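Local structure of protein yciF (Escherichia coli, 2GS4) at residues A115-L120 / K137-E142; L48-G53 / K144-K149; Y18-Q23 / V76-L81. The protein is a homodimeric stress protein of the ferritin-like superfamily, related to rubrerythrin, that probably binds metal within a four-helix bundle. All coordinates share one frame; numbering follows the deposited sequence.

Interaction 1: A115-L120 / K137-E142; sequences ASYGTL and KETLEE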
ATOM      1  N   ALA A 115     -10.003   0.187   0.412  1.00 22.25           N
ATOM      2  CA  ALA A 115      -9.675   0.462  -0.978  1.00 23.04           C
ATOM      3  C   ALA A 115      -9.352  -0.839  -1.718  1.00 24.84           C
ATOM      4  O   ALA A 115      -9.711  -0.990  -2.890  1.00 19.90           O
ATOM      5  CB  ALA A 115      -8.492   1.438  -1.057  1.00 20.63           C
ATOM      6  N   SER A 116      -8.676  -1.771  -1.038  1.00 25.58           N
ATOM      7  CA  SER A 116      -8.313  -3.061  -1.636  1.00 25.50           C
ATOM      8  C   SER A 116      -9.542  -3.894  -2.014  1.00 25.11           C
ATOM      9  O   SER A 116      -9.644  -4.412  -3.121  1.00 22.77           O
ATOM     10  CB  SER A 116      -7.453  -3.890  -0.671  1.00 23.97           C
ATOM     11  OG  SER A 116      -6.079  -3.562  -0.766  1.00 28.18           O
ATOM     12  N   TYR A 117     -10.469  -4.037  -1.076  1.00 27.56           N
ATOM     13  CA  TYR A 117     -11.669  -4.824  -1.331  1.00 25.57           C
ATOM     14  C   TYR A 117     -12.629  -4.123  -2.285  1.00 27.01           C
ATOM     15  O   TYR A 117     -13.391  -4.777  -2.997  1.00 26.13           O
ATOM     16  CB  TYR A 117     -12.348  -5.177  -0.001  1.00 28.68           C
ATOM     17  CG  TYR A 117     -11.705  -6.381   0.661  1.00 26.44           C
ATOM     18  CD1 TYR A 117     -12.013  -7.674   0.244  1.00 28.80           C
ATOM     19  CD2 TYR A 117     -10.768  -6.223   1.683  1.00 26.29           C
ATOM     20  CE1 TYR A 117     -11.410  -8.786   0.831  1.00 25.82           C
ATOM     21  CE2 TYR A 117     -10.156  -7.327   2.275  1.00 28.62           C
ATOM     22  CZ  TYR A 117     -10.485  -8.604   1.845  1.00 27.73           C
ATOM     23  OH  TYR A 117      -9.902  -9.699   2.439  1.00 28.60           O
ATOM     24  N   GLY A 118     -12.597  -2.795  -2.297  1.00 28.66           N
ATOM     25  CA  GLY A 118     -13.458  -2.064  -3.206  1.00 29.06           C
ATOM     26  C   GLY A 118     -13.000  -2.424  -4.609  1.00 29.89           C
ATOM     27  O   GLY A 118     -13.807  -2.743  -5.481  1.00 24.69           O
ATOM     28  N   THR A 119     -11.686  -2.403  -4.807  1.00 27.35           N
ATOM     29  CA  THR A 119     -11.074  -2.731  -6.092  1.00 26.23           C
ATOM     30  C   THR A 119     -11.340  -4.188  -6.495  1.00 30.05           C
ATOM     31  O   THR A 119     -11.748  -4.457  -7.621  1.00 28.54           O
ATOM     32  CB  THR A 119      -9.540  -2.465  -6.046  1.00 26.44           C
ATOM     33  OG1 THR A 119      -9.304  -1.062  -5.863  1.00 30.83           O
ATOM     34  CG2 THR A 119      -8.873  -2.922  -7.334  1.00 26.14           C
ATOM     35  N   LEU A 120     -11.128  -5.122  -5.570  1.00 25.57           N
ATOM     36  CA  LEU A 120     -11.344  -6.544  -5.857  1.00 30.13           C
ATOM     37  C   LEU A 120     -12.805  -6.858  -6.182  1.00 28.76           C
ATOM     38  O   LEU A 120     -13.089  -7.635  -7.096  1.00 26.62           O
ATOM     39  CB  LEU A 120     -10.875  -7.412  -4.676  1.00 24.26           C
ATOM     40  CG  LEU A 120      -9.360  -7.532  -4.469  1.00 24.89           C
ATOM     41  CD1 LEU A 120      -9.069  -8.144  -3.103  1.00 22.73           C
ATOM     42  CD2 LEU A 120      -8.755  -8.389  -5.576  1.00 25.53           C
ATOM     43  N   LYS A 137     -17.830  -7.907  -1.339  1.00 23.88           N
ATOM     44  CA  LYS A 137     -18.547  -6.746  -0.834  1.00 24.85           C
ATOM     45  C   LYS A 137     -18.881  -6.973   0.642  1.00 34.10           C
ATOM     46  O   LYS A 137     -19.038  -6.018   1.404  1.00 27.78           O
ATOM     47  CB  LYS A 137     -19.803  -6.469  -1.680  1.00 27.22           C
ATOM     48  CG  LYS A 137     -19.477  -5.689  -2.973  1.00 59.78           C
ATOM     49  CD  LYS A 137     -20.617  -5.705  -3.988  1.00 72.76           C
ATOM     50  CE  LYS A 137     -20.176  -5.153  -5.350  1.00 57.93           C
ATOM     51  NZ  LYS A 137     -19.980  -3.673  -5.398  1.00 79.82           N
ATOM     52  N   GLU A 138     -18.968  -8.239   1.049  1.00 26.94           N
ATOM     53  CA  GLU A 138     -19.254  -8.543   2.444  1.00 27.60           C
ATOM     54  C   GLU A 138     -18.052  -8.155   3.292  1.00 26.05           C
ATOM     55  O   GLU A 138     -18.204  -7.577   4.366  1.00 26.67           O
ATOM     56  CB  GLU A 138     -19.593 -10.029   2.619  1.00 35.87           C
ATOM     57  CG  GLU A 138     -20.948 -10.371   2.020  1.00 41.12           C
ATOM     58  CD  GLU A 138     -21.355 -11.812   2.242  1.00 48.63           C
ATOM     59  OE1 GLU A 138     -22.501 -12.153   1.882  1.00 47.40           O
ATOM     60  OE2 GLU A 138     -20.540 -12.605   2.768  1.00 48.16           O
ATOM     61  N   THR A 139     -16.854  -8.460   2.820  1.00 26.86           N
ATOM     62  CA  THR A 139     -15.677  -8.092   3.582  1.00 24.55           C
ATOM     63  C   THR A 139     -15.551  -6.577   3.550  1.00 25.72           C
ATOM     64  O   THR A 139     -15.283  -5.947   4.572  1.00 26.38           O
ATOM     65  CB  THR A 139     -14.412  -8.734   3.015  1.00 23.50           C
ATOM     66  OG1 THR A 139     -14.486 -10.154   3.191  1.00 29.37           O
ATOM     67  CG2 THR A 139     -13.182  -8.216   3.751  1.00 21.06           C
ATOM     68  N   LEU A 140     -15.779  -5.990   2.379  1.00 32.07           N
ATOM     69  CA  LEU A 140     -15.700  -4.543   2.249  1.00 27.98           C
ATOM     70  C   LEU A 140     -16.538  -3.871   3.330  1.00 29.11           C
ATOM     71  O   LEU A 140     -16.057  -3.000   4.042  1.00 24.06           O
ATOM     72  CB  LEU A 140     -16.198  -4.089   0.878  1.00 28.78           C
ATOM     73  CG  LEU A 140     -16.302  -2.570   0.725  1.00 29.10           C
ATOM     74  CD1 LEU A 140     -14.929  -1.940   0.927  1.00 22.13           C
ATOM     75  CD2 LEU A 140     -16.858  -2.219  -0.640  1.00 26.63           C
ATOM     76  N   GLU A 141     -17.788  -4.297   3.469  1.00 28.19           N
ATOM     77  CA  GLU A 141     -18.671  -3.697   4.464  1.00 28.55           C
ATOM     78  C   GLU A 141     -18.213  -3.917   5.907  1.00 29.91           C
ATOM     79  O   GLU A 141     -18.394  -3.040   6.752  1.00 30.67           O
ATOM     80  CB  GLU A 141     -20.106  -4.205   4.274  1.00 31.98           C
ATOM     81  CG  GLU A 141     -20.656  -3.935   2.877  1.00 41.65           C
ATOM     82  CD  GLU A 141     -20.545  -2.472   2.469  1.00 65.37           C
ATOM     83  OE1 GLU A 141     -20.408  -2.209   1.255  1.00 58.25           O
ATOM     84  OE2 GLU A 141     -20.605  -1.589   3.354  1.00 68.06           O
ATOM     85  N   GLU A 142     -17.623  -5.076   6.200  1.00 29.25           N
ATOM     86  CA  GLU A 142     -17.152  -5.337   7.558  1.00 28.27           C
ATOM     87  C   GLU A 142     -16.002  -4.396   7.892  1.00 26.78           C
ATOM     88  O   GLU A 142     -15.911  -3.880   9.004  1.00 27.12           O
ATOM     89  CB  GLU A 142     -16.691  -6.792   7.710  1.00 30.51           C
ATOM     90  CG  GLU A 142     -17.828  -7.812   7.714  1.00 34.99           C
ATOM     91  CD  GLU A 142     -17.318  -9.235   7.843  1.00 39.25           C
ATOM     92  OE1 GLU A 142     -16.131  -9.480   7.532  1.00 34.46           O
ATOM     93  OE2 GLU A 142     -18.107 -10.113   8.244  1.00 41.65           O
TER
HETATM   94  O   HOH W   1     -12.152 -11.429   2.613  1.00 24.06           O
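Tyr117 and Leu140 bring their CA atoms within 5.4 Å of each other where the two helices run nearly antiparallel, their short segment axes crossing at -158° and approaching to 8.7 Å. This is a neighbouring pair of the ferritin-like four-helix bundle: helices 95-126 and 130-159 follow each other in the chain and pack side by side here, and the contact illustrates how one aromatic side chain can fill such an interface. Tyr117 lays its ring across the gap with CG beside its own backbone N (chi1 -82°), which presents one face to the opposing helix. Over the centre of that face sits the methyl of Thr139, with CG2 3.3 Å from the ring centroid and only 12° off the normal, a close CH-pi contact. Thr139 CB adds to it at the CD1-CE1 side of the ring. At the root of the tyrosine the packing becomes purely aliphatic, CB of Tyr117 lying 4.1 Å from CB of Leu140. At the next residue Leu140 meets main chain, its CD1 lying 4.1 Å from the backbone N of Gly118. The tyrosine also reaches beyond the pair, for it packs on Thr17 and Ile58 of helices 6-33 and 38-63, and its hydroxyl bonds to Glu21. A leucine here removes ring and hydroxyl together, and would probably leave Glu21 and the bridging water without a mate and the Thr139 methyl less closely packed. The polar ends, finally, are joined through that water: it donates to Tyr117 OH at 2.8 Å and also bonds to Thr139 OG1 at 2.7 Å, while Arg57 NH2 provides that OG1 with a further partner.

Interaction 2: L48-G53 / K144-K149; sequences LEETHG and KATDIK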
ATOM      1  N   LEU A  48      -9.411  -9.189  14.954  1.00 23.72           N
ATOM      2  CA  LEU A  48      -8.519 -10.323  14.749  1.00 22.08           C
ATOM      3  C   LEU A  48      -9.363 -11.534  14.356  1.00 25.93           C
ATOM      4  O   LEU A  48      -8.985 -12.313  13.478  1.00 22.86           O
ATOM      5  CB  LEU A  48      -7.747 -10.636  16.032  1.00 25.20           C
ATOM      6  CG  LEU A  48      -7.077 -12.015  16.082  1.00 30.73           C
ATOM      7  CD1 LEU A  48      -6.262 -12.227  14.821  1.00 32.18           C
ATOM      8  CD2 LEU A  48      -6.200 -12.137  17.322  1.00 31.09           C
ATOM      9  N   GLU A  49     -10.503 -11.688  15.017  1.00 25.48           N
ATOM     10  CA  GLU A  49     -11.387 -12.804  14.715  1.00 24.14           C
ATOM     11  C   GLU A  49     -12.037 -12.611  13.354  1.00 22.98           C
ATOM     12  O   GLU A  49     -12.032 -13.521  12.528  1.00 21.31           O
ATOM     13  CB  GLU A  49     -12.438 -12.943  15.810  1.00 23.12           C
ATOM     14  CG  GLU A  49     -11.823 -13.273  17.153  1.00 23.71           C
ATOM     15  CD  GLU A  49     -10.875 -14.451  17.060  1.00 33.86           C
ATOM     16  OE1 GLU A  49      -9.912 -14.508  17.854  1.00 44.41           O
ATOM     17  OE2 GLU A  49     -11.094 -15.325  16.191  1.00 44.61           O
ATOM     18  N   GLU A  50     -12.569 -11.415  13.110  1.00 23.08           N
ATOM     19  CA  GLU A  50     -13.197 -11.099  11.832  1.00 28.27           C
ATOM     20  C   GLU A  50     -12.201 -11.295  10.675  1.00 28.03           C
ATOM     21  O   GLU A  50     -12.593 -11.725   9.596  1.00 29.43           O
ATOM     22  CB  GLU A  50     -13.751  -9.655  11.879  1.00 33.53           C
ATOM     23  CG  GLU A  50     -14.096  -9.000  10.541  1.00 43.16           C
ATOM     24  CD  GLU A  50     -14.618  -7.570  10.708  1.00 36.93           C
ATOM     25  OE1 GLU A  50     -14.176  -6.675   9.955  1.00 47.78           O
ATOM     26  OE2 GLU A  50     -15.475  -7.341  11.593  1.00 45.39           O
ATOM     27  N   THR A  51     -10.918 -11.003  10.901  1.00 24.65           N
ATOM     28  CA  THR A  51      -9.905 -11.169   9.857  1.00 25.61           C
ATOM     29  C   THR A  51      -9.673 -12.644   9.522  1.00 26.86           C
ATOM     30  O   THR A  51      -9.458 -12.987   8.351  1.00 25.04           O
ATOM     31  CB  THR A  51      -8.551 -10.501  10.248  1.00 32.59           C
ATOM     32  OG1 THR A  51      -8.727  -9.082  10.374  1.00 28.68           O
ATOM     33  CG2 THR A  51      -7.490 -10.757   9.163  1.00 30.50           C
ATOM     34  N   HIS A  52      -9.695 -13.512  10.536  1.00 24.16           N
ATOM     35  CA  HIS A  52      -9.522 -14.935  10.277  1.00 27.29           C
ATOM     36  C   HIS A  52     -10.725 -15.358   9.439  1.00 29.44           C
ATOM     37  O   HIS A  52     -10.608 -16.183   8.528  1.00 27.80           O
ATOM     38  CB  HIS A  52      -9.464 -15.742  11.584  1.00 26.24           C
ATOM     39  CG  HIS A  52      -8.073 -15.959  12.097  1.00 30.14           C
ATOM     40  ND1 HIS A  52      -7.615 -15.411  13.278  1.00 32.99           N
ATOM     41  CD2 HIS A  52      -7.028 -16.643  11.574  1.00 34.47           C
ATOM     42  CE1 HIS A  52      -6.349 -15.746  13.455  1.00 33.47           C
ATOM     43  NE2 HIS A  52      -5.969 -16.493  12.435  1.00 35.91           N
ATOM     44  N   GLY A  53     -11.881 -14.770   9.738  1.00 28.02           N
ATOM     45  CA  GLY A  53     -13.082 -15.094   8.992  1.00 23.15           C
ATOM     46  C   GLY A  53     -12.994 -14.623   7.548  1.00 27.22           C
ATOM     47  O   GLY A  53     -13.513 -15.273   6.645  1.00 24.18           O
ATOM     48  N   LYS A 144     -15.515  -1.487   6.613  1.00 22.87           N
ATOM     49  CA  LYS A 144     -16.065  -0.149   6.768  1.00 28.49           C
ATOM     50  C   LYS A 144     -16.642  -0.020   8.181  1.00 32.83           C
ATOM     51  O   LYS A 144     -16.423   0.986   8.854  1.00 27.95           O
ATOM     52  CB  LYS A 144     -17.136   0.124   5.705  1.00 31.33           C
ATOM     53  CG  LYS A 144     -16.556   0.476   4.322  1.00 33.36           C
ATOM     54  CD  LYS A 144     -17.656   0.756   3.291  1.00 42.49           C
ATOM     55  CE  LYS A 144     -17.069   1.074   1.917  1.00 52.78           C
ATOM     56  NZ  LYS A 144     -18.136   1.229   0.883  1.00 62.91           N
ATOM     57  N   ALA A 145     -17.349  -1.048   8.646  1.00 26.61           N
ATOM     58  CA  ALA A 145     -17.913  -0.997   9.993  1.00 29.49           C
ATOM     59  C   ALA A 145     -16.790  -0.998  11.027  1.00 26.12           C
ATOM     60  O   ALA A 145     -16.883  -0.333  12.064  1.00 24.21           O
ATOM     61  CB  ALA A 145     -18.849  -2.176  10.232  1.00 29.08           C
ATOM     62  N   THR A 146     -15.728  -1.748  10.753  1.00 24.86           N
ATOM     63  CA  THR A 146     -14.605  -1.792  11.678  1.00 26.63           C
ATOM     64  C   THR A 146     -13.993  -0.392  11.742  1.00 26.33           C
ATOM     65  O   THR A 146     -13.645   0.095  12.812  1.00 24.27           O
ATOM     66  CB  THR A 146     -13.549  -2.839  11.230  1.00 29.40           C
ATOM     67  OG1 THR A 146     -14.110  -4.154  11.342  1.00 35.12           O
ATOM     68  CG2 THR A 146     -12.292  -2.756  12.082  1.00 22.02           C
ATOM     69  N   ASP A 147     -13.903   0.276  10.595  1.00 25.82           N
ATOM     70  CA  ASP A 147     -13.347   1.618  10.566  1.00 25.13           C
ATOM     71  C   ASP A 147     -14.228   2.596  11.357  1.00 30.55           C
ATOM     72  O   ASP A 147     -13.709   3.418  12.109  1.00 28.01           O
ATOM     73  CB  ASP A 147     -13.170   2.098   9.122  1.00 24.18           C
ATOM     74  CG  ASP A 147     -12.053   3.120   8.984  1.00 34.00           C
ATOM     75  OD1 ASP A 147     -11.195   3.192   9.896  1.00 29.49           O
ATOM     76  OD2 ASP A 147     -12.017   3.841   7.966  1.00 36.33           O
ATOM     77  N   ILE A 148     -15.550   2.505  11.208  1.00 24.39           N
ATOM     78  CA  ILE A 148     -16.450   3.401  11.935  1.00 28.45           C
ATOM     79  C   ILE A 148     -16.294   3.201  13.441  1.00 28.28           C
ATOM     80  O   ILE A 148     -16.349   4.162  14.208  1.00 27.29           O
ATOM     81  CB  ILE A 148     -17.929   3.178  11.521  1.00 33.31           C
ATOM     82  CG1 ILE A 148     -18.163   3.788  10.133  1.00 31.86           C
ATOM     83  CG2 ILE A 148     -18.873   3.829  12.550  1.00 29.23           C
ATOM     84  CD1 ILE A 148     -19.341   3.209   9.376  1.00 32.43           C
ATOM     85  N   LYS A 149     -16.097   1.956  13.863  1.00 26.46           N
ATOM     86  CA  LYS A 149     -15.918   1.671  15.278  1.00 29.09           C
ATOM     87  C   LYS A 149     -14.610   2.312  15.755  1.00 29.29           C
ATOM     88  O   LYS A 149     -14.545   2.843  16.859  1.00 32.39           O
ATOM     89  CB  LYS A 149     -15.912   0.155  15.510  1.00 30.96           C
ATOM     90  CG  LYS A 149     -15.521  -0.279  16.926  1.00 42.58           C
ATOM     91  CD  LYS A 149     -16.235   0.519  18.013  1.00 46.88           C
ATOM     92  CE  LYS A 149     -17.704   0.150  18.144  1.00 68.50           C
ATOM     93  NZ  LYS A 149     -18.441   0.289  16.862  1.00 77.51           N
TER
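Thr146 OG1 lies 2.9 Å from OE1 of Glu50, and the carbonyl O of Glu142, one turn earlier in the same helix, is a second acceptor within its reach. The rotation of Thr146 puts OG1 within reach of both: it stands beside its own backbone N (chi1 -67°), from where it can look back to the preceding turn and also across to helix 38-63. Glu50 covers the remaining span with an outstretched chain, CG anti to the backbone N and straight beyond it. It needs that length, since the CA atoms of Glu50 and Thr146 are 9.4 Å apart. Its other oxygen, OE2, is 3.5 Å from Thr146 OG1 at a poor angle, so the hydroxyl engages the carboxylate through one oxygen. The meeting is therefore a polar touch between the ends of two side chains, with little surface buried. Glu50 OE1 also comes close to Glu143 OE1, a like-charged neighbour. The result is a polar link between helices 38-63 and 130-159 of the ferritin-like bundle, where Glu50 and Glu143 bring carboxylates together, possibly in the manner of the carboxylate clusters of rubrerythrin-type proteins.

Interaction 3: Y18-Q23 / V76-L81; sequences YSAEKQ and VAMEGL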
ATOM      1  N   TYR A  18      -4.608 -11.658   0.268  1.00 23.52           N
ATOM      2  CA  TYR A  18      -4.538 -12.867   1.094  1.00 26.39           C
ATOM      3  C   TYR A  18      -3.332 -12.689   2.019  1.00 23.46           C
ATOM      4  O   TYR A  18      -3.420 -12.904   3.223  1.00 24.79           O
ATOM      5  CB  TYR A  18      -4.327 -14.109   0.223  1.00 27.07           C
ATOM      6  CG  TYR A  18      -4.458 -15.435   0.955  1.00 33.17           C
ATOM      7  CD1 TYR A  18      -5.713 -15.997   1.198  1.00 30.33           C
ATOM      8  CD2 TYR A  18      -3.331 -16.128   1.397  1.00 31.37           C
ATOM      9  CE1 TYR A  18      -5.842 -17.216   1.859  1.00 36.58           C
ATOM     10  CE2 TYR A  18      -3.452 -17.357   2.066  1.00 42.69           C
ATOM     11  CZ  TYR A  18      -4.712 -17.890   2.290  1.00 43.36           C
ATOM     12  OH  TYR A  18      -4.849 -19.097   2.937  1.00 46.41           O
ATOM     13  N   SER A  19      -2.208 -12.278   1.442  1.00 25.75           N
ATOM     14  CA  SER A  19      -0.997 -12.057   2.223  1.00 24.44           C
ATOM     15  C   SER A  19      -1.227 -10.981   3.285  1.00 24.34           C
ATOM     16  O   SER A  19      -0.824 -11.147   4.428  1.00 20.82           O
ATOM     17  CB  SER A  19       0.166 -11.664   1.301  1.00 28.74           C
ATOM     18  OG  SER A  19       1.247 -11.106   2.031  1.00 27.94           O
ATOM     19  N   ALA A  20      -1.889  -9.890   2.908  1.00 21.42           N
ATOM     20  CA  ALA A  20      -2.159  -8.795   3.835  1.00 23.17           C
ATOM     21  C   ALA A  20      -2.960  -9.246   5.055  1.00 23.18           C
ATOM     22  O   ALA A  20      -2.655  -8.861   6.176  1.00 25.16           O
ATOM     23  CB  ALA A  20      -2.902  -7.671   3.105  1.00 21.00           C
ATOM     24  N   GLU A  21      -3.998 -10.043   4.822  1.00 24.58           N
ATOM     25  CA  GLU A  21      -4.845 -10.539   5.904  1.00 22.79           C
ATOM     26  C   GLU A  21      -4.036 -11.457   6.818  1.00 19.13           C
ATOM     27  O   GLU A  21      -4.177 -11.417   8.044  1.00 22.97           O
ATOM     28  CB  GLU A  21      -6.053 -11.293   5.316  1.00 24.88           C
ATOM     29  CG  GLU A  21      -6.955 -10.421   4.439  1.00 23.35           C
ATOM     30  CD  GLU A  21      -7.773  -9.414   5.243  1.00 27.32           C
ATOM     31  OE1 GLU A  21      -7.335  -9.023   6.348  1.00 29.13           O
ATOM     32  OE2 GLU A  21      -8.853  -9.002   4.763  1.00 30.99           O
ATOM     33  N   LYS A  22      -3.183 -12.268   6.200  1.00 19.62           N
ATOM     34  CA  LYS A  22      -2.316 -13.213   6.897  1.00 21.22           C
ATOM     35  C   LYS A  22      -1.434 -12.434   7.880  1.00 26.39           C
ATOM     36  O   LYS A  22      -1.337 -12.765   9.060  1.00 25.50           O
ATOM     37  CB  LYS A  22      -1.424 -13.927   5.879  1.00 25.21           C
ATOM     38  CG  LYS A  22      -1.191 -15.398   6.136  1.00 49.85           C
ATOM     39  CD  LYS A  22      -2.358 -16.246   5.661  1.00 51.80           C
ATOM     40  CE  LYS A  22      -2.157 -17.694   6.078  1.00 76.95           C
ATOM     41  NZ  LYS A  22      -3.409 -18.482   5.972  1.00 51.80           N
ATOM     42  N   GLN A  23      -0.788 -11.390   7.372  1.00 24.92           N
ATOM     43  CA  GLN A  23       0.078 -10.554   8.191  1.00 22.25           C
ATOM     44  C   GLN A  23      -0.774  -9.825   9.214  1.00 21.76           C
ATOM     45  O   GLN A  23      -0.377  -9.683  10.374  1.00 23.12           O
ATOM     46  CB  GLN A  23       0.810  -9.523   7.323  1.00 22.58           C
ATOM     47  CG  GLN A  23       1.609 -10.111   6.175  1.00 22.42           C
ATOM     48  CD  GLN A  23       2.297  -9.036   5.350  1.00 23.38           C
ATOM     49  OE1 GLN A  23       2.996  -8.184   5.887  1.00 20.32           O
ATOM     50  NE2 GLN A  23       2.100  -9.074   4.043  1.00 24.67           N
ATOM     51  N   VAL A  76       3.998  -6.110   0.444  1.00 21.61           N
ATOM     52  CA  VAL A  76       4.892  -5.099   0.993  1.00 23.47           C
ATOM     53  C   VAL A  76       4.142  -3.904   1.584  1.00 21.77           C
ATOM     54  O   VAL A  76       4.589  -3.307   2.565  1.00 26.39           O
ATOM     55  CB  VAL A  76       5.891  -4.652  -0.102  1.00 27.00           C
ATOM     56  CG1 VAL A  76       6.677  -3.438   0.336  1.00 31.77           C
ATOM     57  CG2 VAL A  76       6.844  -5.813  -0.395  1.00 28.36           C
ATOM     58  N   ALA A  77       3.005  -3.558   0.990  1.00 23.33           N
ATOM     59  CA  ALA A  77       2.209  -2.444   1.484  1.00 23.33           C
ATOM     60  C   ALA A  77       1.737  -2.736   2.913  1.00 24.93           C
ATOM     61  O   ALA A  77       1.930  -1.922   3.805  1.00 23.73           O
ATOM     62  CB  ALA A  77       1.014  -2.207   0.570  1.00 21.14           C
HETATM   63  N   MSE A  78       1.120  -3.894   3.135  1.00 24.37           N
HETATM   64  CA  MSE A  78       0.650  -4.209   4.485  1.00 22.91           C
HETATM   65  C   MSE A  78       1.793  -4.293   5.481  1.00 23.21           C
HETATM   66  O   MSE A  78       1.652  -3.887   6.633  1.00 23.27           O
HETATM   67  CB  MSE A  78      -0.124  -5.529   4.517  1.00 23.42           C
HETATM   68  CG  MSE A  78      -0.626  -5.862   5.922  1.00 19.65           C
HETATM   69 SE   MSE A  78      -1.792  -4.497   6.638  1.00 28.29          SE
HETATM   70  CE  MSE A  78      -3.399  -4.998   5.685  1.00 20.61           C
ATOM     71  N   GLU A  79       2.921  -4.838   5.035  1.00 24.37           N
ATOM     72  CA  GLU A  79       4.107  -4.984   5.870  1.00 26.33           C
ATOM     73  C   GLU A  79       4.503  -3.600   6.403  1.00 22.07           C
ATOM     74  O   GLU A  79       4.793  -3.441   7.592  1.00 23.41           O
ATOM     75  CB  GLU A  79       5.231  -5.611   5.030  1.00 23.14           C
ATOM     76  CG  GLU A  79       6.556  -5.866   5.708  1.00 26.20           C
ATOM     77  CD  GLU A  79       7.575  -6.453   4.731  1.00 37.34           C
ATOM     78  OE1 GLU A  79       7.911  -7.650   4.850  1.00 42.68           O
ATOM     79  OE2 GLU A  79       8.029  -5.714   3.829  1.00 29.85           O
ATOM     80  N   GLY A  80       4.488  -2.600   5.526  1.00 23.77           N
ATOM     81  CA  GLY A  80       4.838  -1.255   5.948  1.00 21.72           C
ATOM     82  C   GLY A  80       3.825  -0.677   6.926  1.00 23.42           C
ATOM     83  O   GLY A  80       4.200  -0.033   7.906  1.00 20.40           O
ATOM     84  N   LEU A  81       2.539  -0.912   6.670  1.00 19.51           N
ATOM     85  CA  LEU A  81       1.483  -0.397   7.535  1.00 20.19           C
ATOM     86  C   LEU A  81       1.556  -1.035   8.921  1.00 22.42           C
ATOM     87  O   LEU A  81       1.240  -0.398   9.934  1.00 20.02           O
ATOM     88  CB  LEU A  81       0.112  -0.649   6.891  1.00 21.32           C
ATOM     89  CG  LEU A  81      -0.107   0.134   5.589  1.00 19.60           C
ATOM     90  CD1 LEU A  81      -1.430  -0.254   4.925  1.00 20.12           C
ATOM     91  CD2 LEU A  81      -0.086   1.617   5.900  1.00 24.70           C
TER
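Ala20 and Met78, the latter present as selenomethionine, form the tight apolar part of this contact, with CA atoms 5.4 Å apart where the segment axes cross at only -24°. Met78 sends CG anti to its backbone N and then bends at chi2 and chi3, which folds the chain back over the alanine. Its CE consequently lies 3.7 Å from Ala20 CB, while CG rests 3.6 Å from Ala20 O. The part around Gln23 is also buried but more polar. Gln23 extends towards Glu79, and its OE1 touches Glu79 CA at 3.4 Å without forming a hydrogen bond to that residue's N. What fixes the amide is its other end: NE2 donates to Ser19 OG at 3.0 Å, close to the amide plane, and bonds to Cys75 O as well. The solvent side begins at the partly exposed Glu79, whose carboxylate turns to salt bridges with Lys74 and with Lys108 of the second subunit. Ser19 OG also bonds to Cys75 N, so helix 6-33 holds the chain just before helix 76-89 begins. Helix 95-126 closes the apolar side, Glu113 packing on both Ala20 and Met78, and the short helix 76-89 lies between helix 6-33 and the partner subunit.

Interactions 1 and 2 share helix 130-159 and touch, Glu50 OE1 lying 3.4 Å from Glu142 CB; interaction 1 is nested within the loop that interaction 2 closes. Interaction 3 instead joins helix 6-33 to the short helix 76-89. Their chemistry follows their place: interaction 3 is buried and mostly apolar, interaction 1 is partly buried and pairs an aromatic face with a water bridge, and interaction 2 is a surface contact of two polar side chains. Glu21, on segment 18-23, ties the neighbourhoods together: it bonds to Tyr117 and packs on Thr51 of segment 48-53. Interactions 1 and 3 also touch the second subunit, whereas interaction 2 does not.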